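Carbohydrate binding module (Ruminococcus flavefaciens, PDB 4V1K) probably binds plant cell-wall polysaccharide as a non-catalytic module of the family 9 glycoside hydrolase Cel9A of a cellulosome. Local coordinates at residues 55-58 against 59-63; 93-96 against 97-100. All coordinates share one frame; numbering follows the deposited sequence.

Contact 1 of 2, residues 55-58 against 59-63; sequences GKYV and GQFGT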
ATOM      1  N   GLY A  55       3.476  -0.395 -17.640  1.00 20.61           N
ATOM      2  CA  GLY A  55       4.925  -0.301 -17.547  1.00 19.83           C
ATOM      3  C   GLY A  55       5.442  -0.360 -16.126  1.00 20.63           C
ATOM      4  O   GLY A  55       4.879  -1.072 -15.293  1.00 21.75           O
ATOM      5  N   LYS A  56       6.542   0.352 -15.866  1.00 19.02           N
ATOM      6  CA  LYS A  56       7.204   0.278 -14.572  1.00 20.07           C
ATOM      7  C   LYS A  56       6.631   1.217 -13.516  1.00 19.04           C
ATOM      8  O   LYS A  56       6.370   2.408 -13.769  1.00 20.48           O
ATOM      9  CB  LYS A  56       8.707   0.527 -14.693  1.00 21.28           C
ATOM     10  CG  LYS A  56       9.468  -0.775 -14.883  1.00 25.02           C
ATOM     11  CD  LYS A  56      10.974  -0.583 -14.821  1.00 24.21           C
ATOM     12  CE  LYS A  56      11.543  -0.034 -16.100  1.00 22.50           C
ATOM     13  NZ  LYS A  56      11.459  -0.997 -17.234  1.00 24.66           N
ATOM     14  N   TYR A  57       6.476   0.644 -12.343  1.00 20.15           N
ATOM     15  CA  TYR A  57       6.231   1.338 -11.072  1.00 19.00           C
ATOM     16  C   TYR A  57       7.502   1.265 -10.231  1.00 17.96           C
ATOM     17  O   TYR A  57       8.128   0.217 -10.166  1.00 18.25           O
ATOM     18  CB  TYR A  57       5.090   0.628 -10.307  1.00 18.62           C
ATOM     19  CG  TYR A  57       5.051   0.852  -8.799  1.00 18.70           C
ATOM     20  CD1 TYR A  57       4.373   1.943  -8.239  1.00 18.08           C
ATOM     21  CD2 TYR A  57       5.692  -0.023  -7.927  1.00 20.05           C
ATOM     22  CE1 TYR A  57       4.353   2.147  -6.869  1.00 18.64           C
ATOM     23  CE2 TYR A  57       5.697   0.178  -6.548  1.00 18.18           C
ATOM     24  CZ  TYR A  57       5.011   1.244  -6.016  1.00 18.27           C
ATOM     25  OH  TYR A  57       5.018   1.384  -4.638  1.00 18.86           O
ATOM     26  N   VAL A  58       7.827   2.360  -9.548  1.00 17.28           N
ATOM     27  CA  VAL A  58       8.865   2.386  -8.529  1.00 16.86           C
ATOM     28  C   VAL A  58       8.263   3.081  -7.323  1.00 16.70           C
ATOM     29  O   VAL A  58       7.685   4.165  -7.438  1.00 17.11           O
ATOM     30  CB  VAL A  58      10.112   3.152  -8.970  1.00 17.66           C
ATOM     31  CG1 VAL A  58      11.184   3.117  -7.883  1.00 19.13           C
ATOM     32  CG2 VAL A  58      10.664   2.609 -10.278  1.00 19.54           C
ATOM     33  N   GLY A  59       8.393   2.469  -6.150  1.00 16.25           N
ATOM     34  CA  GLY A  59       7.841   3.077  -4.932  1.00 16.59           C
ATOM     35  C   GLY A  59       8.147   2.271  -3.691  1.00 16.56           C
ATOM     36  O   GLY A  59       8.986   1.405  -3.707  1.00 17.97           O
ATOM     37  N   GLN A  60       7.481   2.618  -2.597  1.00 17.63           N
ATOM     38  CA  GLN A  60       7.709   2.023  -1.286  1.00 16.71           C
ATOM     39  C   GLN A  60       6.422   2.125  -0.509  1.00 16.34           C
ATOM     40  O   GLN A  60       5.625   3.048  -0.739  1.00 16.72           O
ATOM     41  CB  GLN A  60       8.753   2.824  -0.480  1.00 20.49           C
ATOM     42  CG  GLN A  60      10.159   2.477  -0.710  1.00 24.70           C
ATOM     43  CD  GLN A  60      11.117   3.345   0.030  1.00 22.86           C
ATOM     44  OE1 GLN A  60      11.430   4.415  -0.437  1.00 23.23           O
ATOM     45  NE2 GLN A  60      11.647   2.863   1.151  1.00 23.46           N
ATOM     46  N   PHE A  61       6.257   1.205   0.440  1.00 15.64           N
ATOM     47  CA  PHE A  61       5.140   1.252   1.393  1.00 15.02           C
ATOM     48  C   PHE A  61       5.608   1.770   2.751  1.00 15.55           C
ATOM     49  O   PHE A  61       6.743   1.535   3.178  1.00 17.39           O
ATOM     50  CB  PHE A  61       4.487  -0.123   1.595  1.00 16.55           C
ATOM     51  CG  PHE A  61       3.726  -0.631   0.390  1.00 17.56           C
ATOM     52  CD1 PHE A  61       4.386  -1.025  -0.767  1.00 19.16           C
ATOM     53  CD2 PHE A  61       2.358  -0.722   0.417  1.00 17.98           C
ATOM     54  CE1 PHE A  61       3.684  -1.503  -1.860  1.00 20.29           C
ATOM     55  CE2 PHE A  61       1.648  -1.214  -0.660  1.00 18.39           C
ATOM     56  CZ  PHE A  61       2.312  -1.609  -1.822  1.00 19.65           C
ATOM     57  N   GLY A  62       4.694   2.473   3.432  1.00 15.69           N
ATOM     58  CA  GLY A  62       4.887   2.840   4.824  1.00 17.11           C
ATOM     59  C   GLY A  62       3.664   2.500   5.665  1.00 16.30           C
ATOM     60  O   GLY A  62       2.564   2.328   5.135  1.00 15.92           O
ATOM     61  N   THR A  63       3.854   2.442   6.973  1.00 15.19           N
ATOM     62  CA  THR A  63       2.759   2.144   7.891  1.00 13.84           C
ATOM     63  C   THR A  63       2.923   2.839   9.237  1.00 15.01           C
ATOM     64  O   THR A  63       4.034   3.001   9.767  1.00 16.00           O
ATOM     65  CB  THR A  63       2.608   0.611   8.104  1.00 15.83           C
ATOM     66  OG1 THR A  63       1.517   0.311   8.993  1.00 16.28           O
ATOM     67  CG2 THR A  63       3.902   0.010   8.667  1.00 16.31           C
TER

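Contact 2 of 2, residues 93-96 against 97-100; sequences KVPS and DISS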
ATOM      1  N   LYS A  93       5.870  -7.731   0.621  1.00 19.80           N
ATOM      2  CA  LYS A  93       6.023  -8.771   1.639  1.00 21.39           C
ATOM      3  C   LYS A  93       6.537  -8.079   2.905  1.00 20.72           C
ATOM      4  O   LYS A  93       7.643  -7.516   2.925  1.00 22.77           O
ATOM      5  CB  LYS A  93       6.983  -9.888   1.159  1.00 24.79           C
ATOM      6  CG  LYS A  93       6.489 -10.527  -0.151  1.00 32.05           C
ATOM      7  CD  LYS A  93       7.220 -11.768  -0.584  1.00 44.64           C
ATOM      8  CE  LYS A  93       6.452 -12.412  -1.736  1.00 53.18           C
ATOM      9  NZ  LYS A  93       7.098 -13.655  -2.232  1.00 66.22           N
ATOM     10  N   VAL A  94       5.686  -8.050   3.933  1.00 18.04           N
ATOM     11  CA  VAL A  94       5.955  -7.259   5.121  1.00 18.64           C
ATOM     12  C   VAL A  94       6.994  -7.963   5.999  1.00 19.63           C
ATOM     13  O   VAL A  94       6.788  -9.109   6.392  1.00 23.13           O
ATOM     14  CB  VAL A  94       4.667  -7.005   5.918  1.00 18.63           C
ATOM     15  CG1 VAL A  94       4.945  -6.107   7.099  1.00 19.97           C
ATOM     16  CG2 VAL A  94       3.593  -6.358   5.028  1.00 19.14           C
ATOM     17  N   PRO A  95       8.111  -7.283   6.333  1.00 21.51           N
ATOM     18  CA  PRO A  95       9.069  -7.919   7.233  1.00 24.56           C
ATOM     19  C   PRO A  95       8.493  -8.188   8.629  1.00 23.34           C
ATOM     20  O   PRO A  95       7.683  -7.408   9.127  1.00 21.22           O
ATOM     21  CB  PRO A  95      10.209  -6.890   7.337  1.00 27.84           C
ATOM     22  CG  PRO A  95       9.993  -5.874   6.329  1.00 27.75           C
ATOM     23  CD  PRO A  95       8.551  -5.937   5.924  1.00 21.99           C
ATOM     24  N   SER A  96       8.953  -9.274   9.258  1.00 26.73           N
ATOM     25  CA  SER A  96       8.483  -9.660  10.592  1.00 29.45           C
ATOM     26  C   SER A  96       8.620  -8.536  11.612  1.00 28.19           C
ATOM     27  O   SER A  96       7.718  -8.353  12.429  1.00 30.35           O
ATOM     28  CB  SER A  96       9.218 -10.914  11.094  1.00 36.02           C
ATOM     29  OG  SER A  96       8.886 -11.994  10.244  1.00 45.04           O
ATOM     30  N   ASP A  97       9.720  -7.782  11.549  1.00 26.11           N
ATOM     31  CA  ASP A  97       9.963  -6.694  12.511  1.00 29.91           C
ATOM     32  C   ASP A  97       9.030  -5.497  12.324  1.00 29.35           C
ATOM     33  O   ASP A  97       8.846  -4.751  13.217  1.00 43.23           O
ATOM     34  CB  ASP A  97      11.445  -6.266  12.607  1.00 35.45           C
ATOM     35  CG  ASP A  97      12.022  -5.602  11.322  1.00 33.93           C
ATOM     36  OD1 ASP A  97      11.329  -5.496  10.278  1.00 41.99           O
ATOM     37  OD2 ASP A  97      13.217  -5.200  11.366  1.00 61.74           O
ATOM     38  N   ILE A  98       8.448  -5.333  11.159  1.00 21.83           N
ATOM     39  CA  ILE A  98       7.375  -4.337  10.986  1.00 19.32           C
ATOM     40  C   ILE A  98       5.997  -4.923  11.331  1.00 18.47           C
ATOM     41  O   ILE A  98       5.193  -4.279  12.033  1.00 18.85           O
ATOM     42  CB  ILE A  98       7.416  -3.772   9.559  1.00 19.79           C
ATOM     43  CG1 ILE A  98       8.705  -2.955   9.367  1.00 22.57           C
ATOM     44  CG2 ILE A  98       6.189  -2.894   9.291  1.00 21.60           C
ATOM     45  CD1 ILE A  98       8.843  -2.333   8.003  1.00 23.27           C
ATOM     46  N   SER A  99       5.705  -6.131  10.842  1.00 19.73           N
ATOM     47  CA  SER A  99       4.377  -6.711  11.068  0.50 20.76           C
ATOM     48  C   SER A  99       4.047  -6.808  12.569  1.00 20.58           C
ATOM     49  O   SER A  99       2.890  -6.630  12.968  1.00 21.67           O
ATOM     50  CB  SER A  99       4.217  -8.060  10.357  0.50 24.77           C
ATOM     51  OG  SER A  99       5.102  -9.020  10.864  0.50 30.27           O
ATOM     52  N   SER A 100       5.064  -7.037  13.411  1.00 21.19           N
ATOM     53  CA  SER A 100       4.804  -7.182  14.835  1.00 23.41           C
ATOM     54  C   SER A 100       4.383  -5.874  15.536  1.00 20.00           C
ATOM     55  O   SER A 100       3.831  -5.939  16.633  1.00 24.22           O
ATOM     56  CB  SER A 100       6.001  -7.828  15.530  1.00 30.67           C
ATOM     57  OG  SER A 100       6.997  -6.878  15.659  1.00 38.12           O
TER
HETATM   58  O   HOH W   1       5.191 -10.640   8.244  1.00 43.16           O

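Contact 1 of 2, residues 55-58 against 59-63
The Tyr57 ring lies forward along its own strand over Gly59, a local contact within strand 55-64, which pairs with strand 73-83 as one arm of a beta hairpin in an antiparallel sheet. Packing carries it. The side chain leaves with CG anti to the backbone N (chi1 158°), which lays the ring along the strand toward Gly59. Gly59 N sits 3.5 Å above one face of the Tyr57 ring, offset toward the rim. A CB on Gly59 would run into Tyr57 OH and Val58 O, and the missing side chain leaves the phenol its place. On the neighbouring residue, Val58 CG1 is anti to its backbone N (chi1 -178°) and touches Gly59 N at 3.3 Å. Phe61 approaches from farther along, its CE1 4.2 Å from Tyr57 OH, and its ring meets Phe112 as the Tyr57 ring also does. Among polar groups, the Tyr57 hydroxyl is hydrogen-bonded to the carbonyl oxygen of Gly113 on strand 109-114, fixing the far end of the ring. With an alanine here, the Gly59 backbone would probably lose its cover and the Gly113 carbonyl its hydroxyl partner. The same Tyr57 OH comes within 3.3 Å of Gly59 CA.

Contact 2 of 2, residues 93-96 against 97-100
Asp97 touches Pro95 in the first turn after the proline: its carboxylate oxygen OD1 lies 3.4 Å from Pro95 CB, the two side chains running at a slant to one another. With chi1 at 66°, Asp97 CG sits between the backbone N and the carbonyl carbon, and this brings OD1 back beside the CB corner of the proline. Ile98 comes next. Its CD1 reaches Pro95 CG at 4.1 Å, the side chains lying alongside and pointing the same way, while its CG2 branch meets Val94 CG1. Ile98 N also makes a weak hydrogen bond to Pro95 O. Pro95 is the N-cap of the short helix 96-99, which follows strand 87-93 in a fold otherwise built mainly of beta strands. As a proline it has no side-chain acceptor for the N-H groups of the first turn. Its carbonyl opens the helical bonding: Ser99 N lies 2.9 Å from Pro95 O, in a bond nearly straight at the hydrogen (171°). Ser99 CB packs against Val94 CG1 at 3.9 Å. Ser99 was modelled in two conformers; in the one described here its hydroxyl appears to be hydrogen-bonded to Lys40 NZ, and a water that donates to Val94 O also bonds to Ser99 OG, linking Val94 to Ser99 in that conformer. Finally, Ser100 N donates to Ser96 O at 3.1 Å.

How the contacts relate
Contact 1 closes along the chain before contact 2 opens, and their centres lie about 17 Å apart within one domain. Residues 55-63 belong to strand 55-64 of the five-stranded antiparallel sheet, nearer the centre of the molecule, whereas residues 93-100 leave strand 87-93, an outer strand of the four-stranded sheet, and form the short helix 96-99 farther out. Phe61 and Tyr57 both touch Ile90 of strand 87-93, and Phe61 also touches Val44 and Val46 of strand 41-49, so the two sheets face each other as in a beta sandwich. Beside this interface the contacts meet directly, Thr63 CG2 packing 3.7 Å from Ile98 CG2.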